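Long-range contacts in E3 SUMO-protein ligase SIZ1 (Saccharomyces cerevisiae, PDB 3I2D), which acts as a SUMO E3 ligase of the PIAS family, mediating attachment of Smt3 to septins and the replication clamp PCNA: residues 70-74 with 156-160; 73-79 with 199-205; 207-211 with 276-281. All coordinates share one frame; numbering follows the deposited sequence.

Contact 1: 70-74 with 156-160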
loop_
_atom_site.group_PDB
_atom_site.type_symbol
_atom_site.label_atom_id
_atom_site.label_comp_id
_atom_site.label_asym_id
_atom_site.label_seq_id
_atom_site.Cartn_x
_atom_site.Cartn_y
_atom_site.Cartn_z
ATOM N N GLU A 70 4.616 6.107 2.017
ATOM C CA GLU A 70 4.848 4.789 1.466
ATOM C C GLU A 70 3.633 3.885 1.389
ATOM O O GLU A 70 2.586 4.141 1.975
ATOM C CB GLU A 70 5.942 4.081 2.264
ATOM C CG GLU A 70 7.302 4.751 2.203
ATOM C CD GLU A 70 8.080 4.525 3.474
ATOM O OE1 GLU A 70 8.200 3.350 3.884
ATOM O OE2 GLU A 70 8.561 5.517 4.068
ATOM N N SER A 71 3.806 2.827 0.611
ATOM C CA SER A 71 2.816 1.797 0.424
ATOM C C SER A 71 3.629 0.522 0.438
ATOM O O SER A 71 4.726 0.469 -0.122
ATOM C CB SER A 71 2.138 1.930 -0.927
ATOM O OG SER A 71 1.262 0.840 -1.138
ATOM N N PRO A 72 3.122 -0.519 1.098
ATOM C CA PRO A 72 3.886 -1.764 1.119
ATOM C C PRO A 72 3.833 -2.485 -0.226
ATOM O O PRO A 72 4.464 -3.532 -0.387
ATOM C CB PRO A 72 3.209 -2.558 2.231
ATOM C CG PRO A 72 1.782 -2.109 2.125
ATOM C CD PRO A 72 1.922 -0.617 1.945
ATOM N N PHE A 73 3.104 -1.918 -1.194
ATOM C CA PHE A 73 2.971 -2.537 -2.519
ATOM C C PHE A 73 4.010 -2.153 -3.565
ATOM O O PHE A 73 4.039 -2.711 -4.659
ATOM C CB PHE A 73 1.558 -2.322 -3.075
ATOM C CG PHE A 73 0.518 -3.079 -2.325
ATOM C CD1 PHE A 73 -0.397 -2.417 -1.509
ATOM C CD2 PHE A 73 0.497 -4.468 -2.371
ATOM C CE1 PHE A 73 -1.309 -3.123 -0.747
ATOM C CE2 PHE A 73 -0.416 -5.190 -1.609
ATOM C CZ PHE A 73 -1.321 -4.517 -0.796
ATOM N N TYR A 74 4.849 -1.183 -3.242
ATOM C CA TYR A 74 5.918 -0.817 -4.144
ATOM C C TYR A 74 7.024 -0.194 -3.306
ATOM O O TYR A 74 6.770 0.380 -2.246
ATOM C CB TYR A 74 5.415 0.102 -5.258
ATOM C CG TYR A 74 4.786 1.405 -4.827
ATOM C CD1 TYR A 74 5.554 2.415 -4.239
ATOM C CD2 TYR A 74 3.434 1.660 -5.072
ATOM C CE1 TYR A 74 4.996 3.645 -3.910
ATOM C CE2 TYR A 74 2.867 2.881 -4.746
ATOM C CZ TYR A 74 3.653 3.872 -4.163
ATOM O OH TYR A 74 3.090 5.075 -3.806
ATOM N N ILE A 156 -2.535 2.431 -13.018
ATOM C CA ILE A 156 -1.404 1.616 -12.603
ATOM C C ILE A 156 -1.956 0.368 -11.938
ATOM O O ILE A 156 -3.174 0.197 -11.843
ATOM C CB ILE A 156 -0.467 2.358 -11.633
ATOM C CG1 ILE A 156 -1.262 3.012 -10.505
ATOM C CG2 ILE A 156 0.325 3.390 -12.398
ATOM C CD1 ILE A 156 -0.387 3.830 -9.581
ATOM N N ARG A 157 -1.056 -0.501 -11.488
ATOM C CA ARG A 157 -1.423 -1.762 -10.865
ATOM C C ARG A 157 -2.688 -1.787 -10.008
ATOM O O ARG A 157 -3.680 -2.423 -10.381
ATOM C CB ARG A 157 -0.261 -2.302 -10.046
ATOM C CG ARG A 157 -0.512 -3.702 -9.558
ATOM C CD ARG A 157 0.771 -4.449 -9.456
ATOM N NE ARG A 157 1.238 -4.613 -8.085
ATOM C CZ ARG A 157 1.541 -3.624 -7.255
ATOM N NH1 ARG A 157 1.419 -2.353 -7.634
ATOM N NH2 ARG A 157 2.021 -3.919 -6.057
ATOM N N GLY A 158 -2.668 -1.137 -8.851
ATOM C CA GLY A 158 -3.865 -1.164 -8.029
ATOM C C GLY A 158 -4.393 0.228 -7.816
ATOM O O GLY A 158 -4.672 0.945 -8.771
ATOM N N PHE A 159 -4.536 0.608 -6.553
ATOM C CA PHE A 159 -5.002 1.938 -6.191
ATOM C C PHE A 159 -6.139 2.430 -7.069
ATOM O O PHE A 159 -6.099 3.556 -7.558
ATOM C CB PHE A 159 -3.827 2.908 -6.272
ATOM C CG PHE A 159 -2.599 2.403 -5.583
ATOM C CD1 PHE A 159 -1.695 1.598 -6.255
ATOM C CD2 PHE A 159 -2.372 2.692 -4.238
ATOM C CE1 PHE A 159 -0.580 1.089 -5.600
ATOM C CE2 PHE A 159 -1.262 2.187 -3.573
ATOM C CZ PHE A 159 -0.365 1.383 -4.256
ATOM N N LYS A 160 -7.162 1.604 -7.261
ATOM C CA LYS A 160 -8.259 2.018 -8.118
ATOM C C LYS A 160 -9.248 2.905 -7.370
ATOM O O LYS A 160 -10.097 3.553 -7.972
ATOM C CB LYS A 160 -8.963 0.794 -8.731
ATOM C CG LYS A 160 -9.721 -0.032 -7.750
ATOM C CD LYS A 160 -10.819 -0.852 -8.423
ATOM C CE LYS A 160 -10.283 -2.035 -9.211
ATOM N NZ LYS A 160 -11.381 -3.028 -9.415
#

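Contact 2: 73-79 with 199-205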
loop_
_atom_site.group_PDB
_atom_site.type_symbol
_atom_site.label_atom_id
_atom_site.label_comp_id
_atom_site.label_asym_id
_atom_site.label_seq_id
_atom_site.Cartn_x
_atom_site.Cartn_y
_atom_site.Cartn_z
ATOM N N PHE A 73 3.104 -1.918 -1.194
ATOM C CA PHE A 73 2.971 -2.537 -2.519
ATOM C C PHE A 73 4.010 -2.153 -3.565
ATOM O O PHE A 73 4.039 -2.711 -4.659
ATOM C CB PHE A 73 1.558 -2.322 -3.075
ATOM C CG PHE A 73 0.518 -3.079 -2.325
ATOM C CD1 PHE A 73 -0.397 -2.417 -1.509
ATOM C CD2 PHE A 73 0.497 -4.468 -2.371
ATOM C CE1 PHE A 73 -1.309 -3.123 -0.747
ATOM C CE2 PHE A 73 -0.416 -5.190 -1.609
ATOM C CZ PHE A 73 -1.321 -4.517 -0.796
ATOM N N TYR A 74 4.849 -1.183 -3.242
ATOM C CA TYR A 74 5.918 -0.817 -4.144
ATOM C C TYR A 74 7.024 -0.194 -3.306
ATOM O O TYR A 74 6.770 0.380 -2.246
ATOM C CB TYR A 74 5.415 0.102 -5.258
ATOM C CG TYR A 74 4.786 1.405 -4.827
ATOM C CD1 TYR A 74 5.554 2.415 -4.239
ATOM C CD2 TYR A 74 3.434 1.660 -5.072
ATOM C CE1 TYR A 74 4.996 3.645 -3.910
ATOM C CE2 TYR A 74 2.867 2.881 -4.746
ATOM C CZ TYR A 74 3.653 3.872 -4.163
ATOM O OH TYR A 74 3.090 5.075 -3.806
ATOM N N LYS A 75 8.259 -0.346 -3.755
ATOM C CA LYS A 75 9.393 0.167 -3.012
ATOM C C LYS A 75 10.248 1.026 -3.927
ATOM O O LYS A 75 10.701 0.565 -4.980
ATOM C CB LYS A 75 10.201 -1.015 -2.470
ATOM C CG LYS A 75 11.144 -0.708 -1.321
ATOM C CD LYS A 75 11.689 -2.002 -0.716
ATOM C CE LYS A 75 10.542 -2.922 -0.272
ATOM N NZ LYS A 75 10.975 -4.193 0.393
ATOM N N ILE A 76 10.449 2.282 -3.532
ATOM C CA ILE A 76 11.258 3.199 -4.323
ATOM C C ILE A 76 12.699 2.708 -4.242
ATOM O O ILE A 76 13.287 2.642 -3.159
ATOM C CB ILE A 76 11.133 4.632 -3.791
ATOM C CG1 ILE A 76 9.724 5.150 -4.070
ATOM C CG2 ILE A 76 12.163 5.521 -4.439
ATOM C CD1 ILE A 76 9.465 6.541 -3.530
ATOM N N GLN A 77 13.251 2.350 -5.396
ATOM C CA GLN A 77 14.599 1.811 -5.478
ATOM C C GLN A 77 15.636 2.807 -5.960
ATOM O O GLN A 77 16.618 3.062 -5.265
ATOM C CB GLN A 77 14.597 0.616 -6.414
ATOM C CG GLN A 77 15.210 -0.640 -5.862
ATOM C CD GLN A 77 14.803 -1.844 -6.684
ATOM O OE1 GLN A 77 15.047 -1.894 -7.894
ATOM N NE2 GLN A 77 14.165 -2.817 -6.037
ATOM N N ARG A 78 15.423 3.360 -7.151
ATOM C CA ARG A 78 16.369 4.315 -7.726
ATOM C C ARG A 78 15.682 5.555 -8.243
ATOM O O ARG A 78 14.549 5.496 -8.710
ATOM C CB ARG A 78 17.104 3.690 -8.907
ATOM C CG ARG A 78 18.572 4.031 -8.999
ATOM C CD ARG A 78 19.409 2.971 -8.296
ATOM N NE ARG A 78 19.003 1.618 -8.685
ATOM C CZ ARG A 78 18.926 1.179 -9.943
ATOM N NH1 ARG A 78 19.230 1.983 -10.959
ATOM N NH2 ARG A 78 18.539 -0.070 -10.184
ATOM N N LEU A 79 16.374 6.681 -8.168
ATOM C CA LEU A 79 15.831 7.921 -8.696
ATOM C C LEU A 79 16.484 8.177 -10.042
ATOM O O LEU A 79 17.705 8.141 -10.145
ATOM C CB LEU A 79 16.149 9.119 -7.793
ATOM C CG LEU A 79 15.718 10.438 -8.473
ATOM C CD1 LEU A 79 14.542 11.065 -7.731
ATOM C CD2 LEU A 79 16.879 11.403 -8.526
ATOM N N GLY A 199 10.973 11.006 -10.742
ATOM C CA GLY A 199 10.865 9.771 -11.491
ATOM C C GLY A 199 11.636 8.742 -10.702
ATOM O O GLY A 199 12.801 8.951 -10.380
ATOM N N TYR A 200 10.988 7.642 -10.354
ATOM C CA TYR A 200 11.645 6.591 -9.583
ATOM C C TYR A 200 11.399 5.231 -10.212
ATOM O O TYR A 200 10.301 4.961 -10.728
ATOM C CB TYR A 200 11.088 6.502 -8.156
ATOM C CG TYR A 200 11.429 7.627 -7.206
ATOM C CD1 TYR A 200 10.426 8.425 -6.656
ATOM C CD2 TYR A 200 12.735 7.834 -6.775
ATOM C CE1 TYR A 200 10.714 9.396 -5.690
ATOM C CE2 TYR A 200 13.032 8.800 -5.812
ATOM C CZ TYR A 200 12.015 9.574 -5.275
ATOM O OH TYR A 200 12.306 10.512 -4.308
ATOM N N ILE A 201 12.425 4.383 -10.175
ATOM C CA ILE A 201 12.278 3.010 -10.633
ATOM C C ILE A 201 11.864 2.375 -9.309
ATOM O O ILE A 201 12.587 2.471 -8.314
ATOM C CB ILE A 201 13.609 2.383 -11.109
ATOM C CG1 ILE A 201 13.975 2.907 -12.493
ATOM C CG2 ILE A 201 13.469 0.883 -11.207
ATOM C CD1 ILE A 201 15.291 2.398 -13.000
ATOM N N VAL A 202 10.683 1.777 -9.276
ATOM C CA VAL A 202 10.204 1.158 -8.052
ATOM C C VAL A 202 10.023 -0.326 -8.269
ATOM O O VAL A 202 9.854 -0.796 -9.402
ATOM C CB VAL A 202 8.838 1.750 -7.599
ATOM C CG1 VAL A 202 8.931 3.286 -7.478
ATOM C CG2 VAL A 202 7.748 1.347 -8.587
ATOM N N GLU A 203 10.059 -1.063 -7.172
ATOM C CA GLU A 203 9.877 -2.490 -7.249
ATOM C C GLU A 203 8.464 -2.842 -6.820
ATOM O O GLU A 203 8.025 -2.479 -5.727
ATOM C CB GLU A 203 10.877 -3.222 -6.347
ATOM C CG GLU A 203 10.772 -4.750 -6.475
ATOM C CD GLU A 203 11.709 -5.513 -5.554
ATOM O OE1 GLU A 203 12.942 -5.434 -5.754
ATOM O OE2 GLU A 203 11.204 -6.192 -4.630
ATOM N N MET A 204 7.757 -3.548 -7.693
ATOM C CA MET A 204 6.405 -3.986 -7.407
ATOM C C MET A 204 6.489 -5.028 -6.311
ATOM O O MET A 204 7.261 -5.985 -6.429
ATOM C CB MET A 204 5.791 -4.654 -8.630
ATOM C CG MET A 204 5.667 -3.787 -9.849
ATOM S SD MET A 204 4.356 -2.610 -9.616
ATOM C CE MET A 204 5.232 -1.336 -8.671
ATOM N N ILE A 205 5.743 -4.840 -5.229
ATOM C CA ILE A 205 5.729 -5.859 -4.193
ATOM C C ILE A 205 4.354 -6.453 -4.305
ATOM O O ILE A 205 3.343 -5.753 -4.357
ATOM C CB ILE A 205 5.962 -5.330 -2.781
ATOM C CG1 ILE A 205 7.425 -4.908 -2.629
ATOM C CG2 ILE A 205 5.641 -6.440 -1.763
ATOM C CD1 ILE A 205 7.789 -4.514 -1.208
#

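Contact 3: 207-211 with 276-281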
loop_
_atom_site.group_PDB
_atom_site.type_symbol
_atom_site.label_atom_id
_atom_site.label_comp_id
_atom_site.label_asym_id
_atom_site.label_seq_id
_atom_site.Cartn_x
_atom_site.Cartn_y
_atom_site.Cartn_z
ATOM N N PRO A 207 0.969 -8.978 -3.462
ATOM C CA PRO A 207 0.117 -9.361 -2.336
ATOM C C PRO A 207 0.615 -10.657 -1.674
ATOM O O PRO A 207 0.727 -10.727 -0.451
ATOM C CB PRO A 207 -1.257 -9.508 -2.988
ATOM C CG PRO A 207 -1.242 -8.374 -3.996
ATOM C CD PRO A 207 0.165 -8.447 -4.584
ATOM N N GLU A 208 0.934 -11.674 -2.475
ATOM C CA GLU A 208 1.420 -12.948 -1.931
ATOM C C GLU A 208 2.812 -12.812 -1.330
ATOM O O GLU A 208 3.184 -13.576 -0.449
ATOM C CB GLU A 208 1.394 -14.072 -2.987
ATOM C CG GLU A 208 1.297 -13.599 -4.414
ATOM C CD GLU A 208 -0.100 -13.118 -4.795
ATOM O OE1 GLU A 208 -0.194 -12.092 -5.515
ATOM O OE2 GLU A 208 -1.096 -13.775 -4.396
ATOM N N GLN A 209 3.587 -11.842 -1.790
ATOM C CA GLN A 209 4.908 -11.648 -1.201
ATOM C C GLN A 209 4.691 -11.137 0.206
ATOM O O GLN A 209 5.305 -11.624 1.138
ATOM C CB GLN A 209 5.714 -10.609 -1.949
ATOM C CG GLN A 209 6.104 -10.975 -3.330
ATOM C CD GLN A 209 7.167 -10.040 -3.831
ATOM O OE1 GLN A 209 8.204 -9.887 -3.187
ATOM N NE2 GLN A 209 6.925 -9.400 -4.972
ATOM N N LEU A 210 3.817 -10.144 0.351
ATOM C CA LEU A 210 3.516 -9.589 1.665
ATOM C C LEU A 210 2.908 -10.644 2.571
ATOM O O LEU A 210 3.145 -10.614 3.778
ATOM C CB LEU A 210 2.549 -8.421 1.561
ATOM C CG LEU A 210 3.054 -7.143 0.921
ATOM C CD1 LEU A 210 2.019 -6.069 1.135
ATOM C CD2 LEU A 210 4.367 -6.728 1.534
ATOM N N LEU A 211 2.114 -11.557 2.003
ATOM C CA LEU A 211 1.506 -12.630 2.800
ATOM C C LEU A 211 2.624 -13.392 3.487
ATOM O O LEU A 211 2.483 -13.854 4.620
ATOM C CB LEU A 211 0.721 -13.620 1.940
ATOM C CG LEU A 211 0.269 -14.851 2.735
ATOM C CD1 LEU A 211 -0.852 -14.457 3.691
ATOM C CD2 LEU A 211 -0.206 -15.957 1.799
ATOM N N ALA A 276 -5.840 -13.218 5.323
ATOM C CA ALA A 276 -4.729 -12.302 5.032
ATOM C C ALA A 276 -4.473 -12.149 3.541
ATOM O O ALA A 276 -4.016 -11.099 3.082
ATOM C CB ALA A 276 -3.443 -12.749 5.738
ATOM N N LEU A 277 -4.769 -13.184 2.767
ATOM C CA LEU A 277 -4.530 -13.063 1.344
ATOM C C LEU A 277 -5.535 -12.122 0.710
ATOM O O LEU A 277 -5.155 -11.277 -0.106
ATOM C CB LEU A 277 -4.577 -14.427 0.645
ATOM C CG LEU A 277 -4.135 -14.304 -0.813
ATOM C CD1 LEU A 277 -2.738 -13.690 -0.901
ATOM C CD2 LEU A 277 -4.165 -15.659 -1.446
ATOM N N TRP A 278 -6.808 -12.258 1.083
ATOM C CA TRP A 278 -7.824 -11.392 0.515
ATOM C C TRP A 278 -7.660 -9.994 1.052
ATOM O O TRP A 278 -7.793 -9.024 0.316
ATOM C CB TRP A 278 -9.241 -11.894 0.809
ATOM C CG TRP A 278 -9.681 -13.016 -0.105
ATOM C CD1 TRP A 278 -9.504 -14.351 0.092
ATOM C CD2 TRP A 278 -10.350 -12.884 -1.367
ATOM N NE1 TRP A 278 -10.021 -15.067 -0.962
ATOM C CE2 TRP A 278 -10.547 -14.193 -1.873
ATOM C CE3 TRP A 278 -10.803 -11.791 -2.119
ATOM C CZ2 TRP A 278 -11.179 -14.438 -3.099
ATOM C CZ3 TRP A 278 -11.432 -12.035 -3.335
ATOM C CH2 TRP A 278 -11.614 -13.352 -3.814
ATOM N N PHE A 279 -7.365 -9.875 2.337
ATOM C CA PHE A 279 -7.181 -8.554 2.890
ATOM C C PHE A 279 -6.145 -7.775 2.067
ATOM O O PHE A 279 -6.342 -6.600 1.743
ATOM C CB PHE A 279 -6.712 -8.649 4.335
ATOM C CG PHE A 279 -6.429 -7.319 4.961
ATOM C CD1 PHE A 279 -7.468 -6.461 5.300
ATOM C CD2 PHE A 279 -5.119 -6.913 5.203
ATOM C CE1 PHE A 279 -7.208 -5.206 5.881
ATOM C CE2 PHE A 279 -4.845 -5.663 5.780
ATOM C CZ PHE A 279 -5.895 -4.809 6.119
ATOM N N LEU A 280 -5.047 -8.442 1.721
ATOM C CA LEU A 280 -3.954 -7.815 0.985
ATOM C C LEU A 280 -4.266 -7.520 -0.470
ATOM O O LEU A 280 -3.737 -6.564 -1.029
ATOM C CB LEU A 280 -2.699 -8.680 1.105
ATOM C CG LEU A 280 -2.063 -8.658 2.495
ATOM C CD1 LEU A 280 -1.181 -9.875 2.697
ATOM C CD2 LEU A 280 -1.260 -7.384 2.647
ATOM N N HIS A 281 -5.112 -8.343 -1.082
ATOM C CA HIS A 281 -5.522 -8.128 -2.468
ATOM C C HIS A 281 -6.555 -7.010 -2.479
ATOM O O HIS A 281 -6.697 -6.305 -3.460
ATOM C CB HIS A 281 -6.120 -9.404 -3.062
ATOM C CG HIS A 281 -5.114 -10.255 -3.770
ATOM N ND1 HIS A 281 -4.682 -9.981 -5.048
ATOM C CD2 HIS A 281 -4.403 -11.329 -3.351
ATOM C CE1 HIS A 281 -3.745 -10.850 -5.389
ATOM N NE2 HIS A 281 -3.556 -11.677 -4.378
#

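Contact 1: 70-74 with 156-160
The end of the Phe159 ring, at CZ, wedges against Ser71 and Tyr74, reaching from the loop 156-160 into the segment 70-74. Phe159 holds CG anti to its carbonyl carbon (chi1 -48°), which sends the ring across to Tyr74, its CZ 3.6 Å from Tyr74 CE2. OG of Ser71 lies at the edge of the same ring, near its plane, 3.6 Å from CZ, and CB of Phe73 packs more loosely on that atom. The Tyr74 and Phe159 rings are tilted at 50°, an oblique pairing with centroids 5.8 Å apart. Tyr74 reaches this spot with CG between its backbone N and carbonyl carbon, and CB of Ser71 lies over one face of its ring.

Arg157, its chain bent at chi2 and chi3, brings NH2 to Phe73 O at 2.7 Å; the angle at the hydrogen is only 129°, so the bond is weak. The same NH2 has its stronger partner in Ile205 O. The Phe73 ring leads away to pack on helices 207-215 and 276-285. The chemistry is divided: aromatic packing joins two loops of the PINIT region, while one guanidinium nitrogen bonds to two backbone carbonyls from separate parts of the chain.

Contact 2: 73-79 with 199-205
Ile76 holds CG2 anti to its backbone N and CG1 beside it (chi1 -69°), which lays CG2 over one face of the Tyr200 ring, a CH-pi contact 3.6 Å from the ring centroid. Tyr200 also receives CD1 of Leu79, which comes in obliquely at CE2, while CG1 of Ile76 packs 4.0 Å from CG1 of Val202. Farther along this face CB of Tyr74 meets CE of Met204. On the face shared by Lys75, Arg78, Ile201 and Glu203, the extended Glu203 chain (chi1 -176°) presents OE1 to NE2 of Gln77 at 2.9 Å, a weak bond with the amide and carboxylate planes almost perpendicular; His117 is a second weak partner of that NE2.

The backbones pair antiparallel. Ile205 N binds Phe73 O at 2.8 Å, Lys75 and Glu203 exchange a reciprocal pair of bonds, and then the register slips. Gln77 and Arg78 both face Ile201, a classic beta bulge: Ile201 O accepts from Gln77 N at 3.0 Å and Arg78 N at 3.2 Å, both in its carbonyl plane, and Ile201 N returns a bond to Arg78 O. Beyond the pair, Arg78 forms a salt bridge with Asp106 of helix 104-111. The result joins edge strand 74-90 to 195-204 in one of the antiparallel PINIT sheets, and the doubly used carbonyl keeps both bulge amides bonded to the neighbouring strand.

Contact 3: 207-211 with 276-281
Between Glu208 and His281 runs the polar link of this helix pair: NE2 of His281 donates to OE2 of Glu208 at 3.2 Å and nearly straight, 167° at the hydrogen. The carboxylate oxygen lies close to the imidazole plane and is met on its syn side, tilted somewhat out of the carboxylate plane, with the Glu208 chain bent at chi2 to bring it there.

A CH-pi contact uses the same imidazole. CB of Pro207 sits over one face, 3.6 Å from the ring centroid, so the ring is touched on a face by the proline and at its edge by the carboxylate. Were His281 an alanine, the Glu208 carboxylate would probably lose its mate and CB of Pro207 the ring it packs on.

The remaining contacts are apolar. Leu280 packs among Pro207, Leu210 and Leu211, CD2 against CD1 of Leu210 at 3.8 Å and CD1 against the backbone of Pro207 and Leu211. Leu211, with CG anti to the backbone N (chi1 171°), sends CD1 to CB of Ala276 at 3.7 Å, and its CD2 faces CD1 of Leu277. Apolar packing fastens helix 207-215 to a helix of the SP-RING zinc finger, and the His-carboxylate bond adds one directional tie beside it.

From the N terminus, the segment 70-74 leads straight into strand 74-90, so contacts 1 and 2 open together and share Phe73 and Tyr74. Contact 1 closes first, when the chain returns at 156-160; contact 2 runs on until strand 195-204 comes back beside the first strand, so the second loop holds the 156-160 return within it. Arg157 of contact 1 reaches the end of contact 2 at Met204 and Ile205. Both close the PINIT fold on itself. Contact 3 follows in series: helix 207-215 comes directly after strand 195-204, and a separate, later loop closes where it meets helix 276-285, joining the PINIT region to the SP-RING.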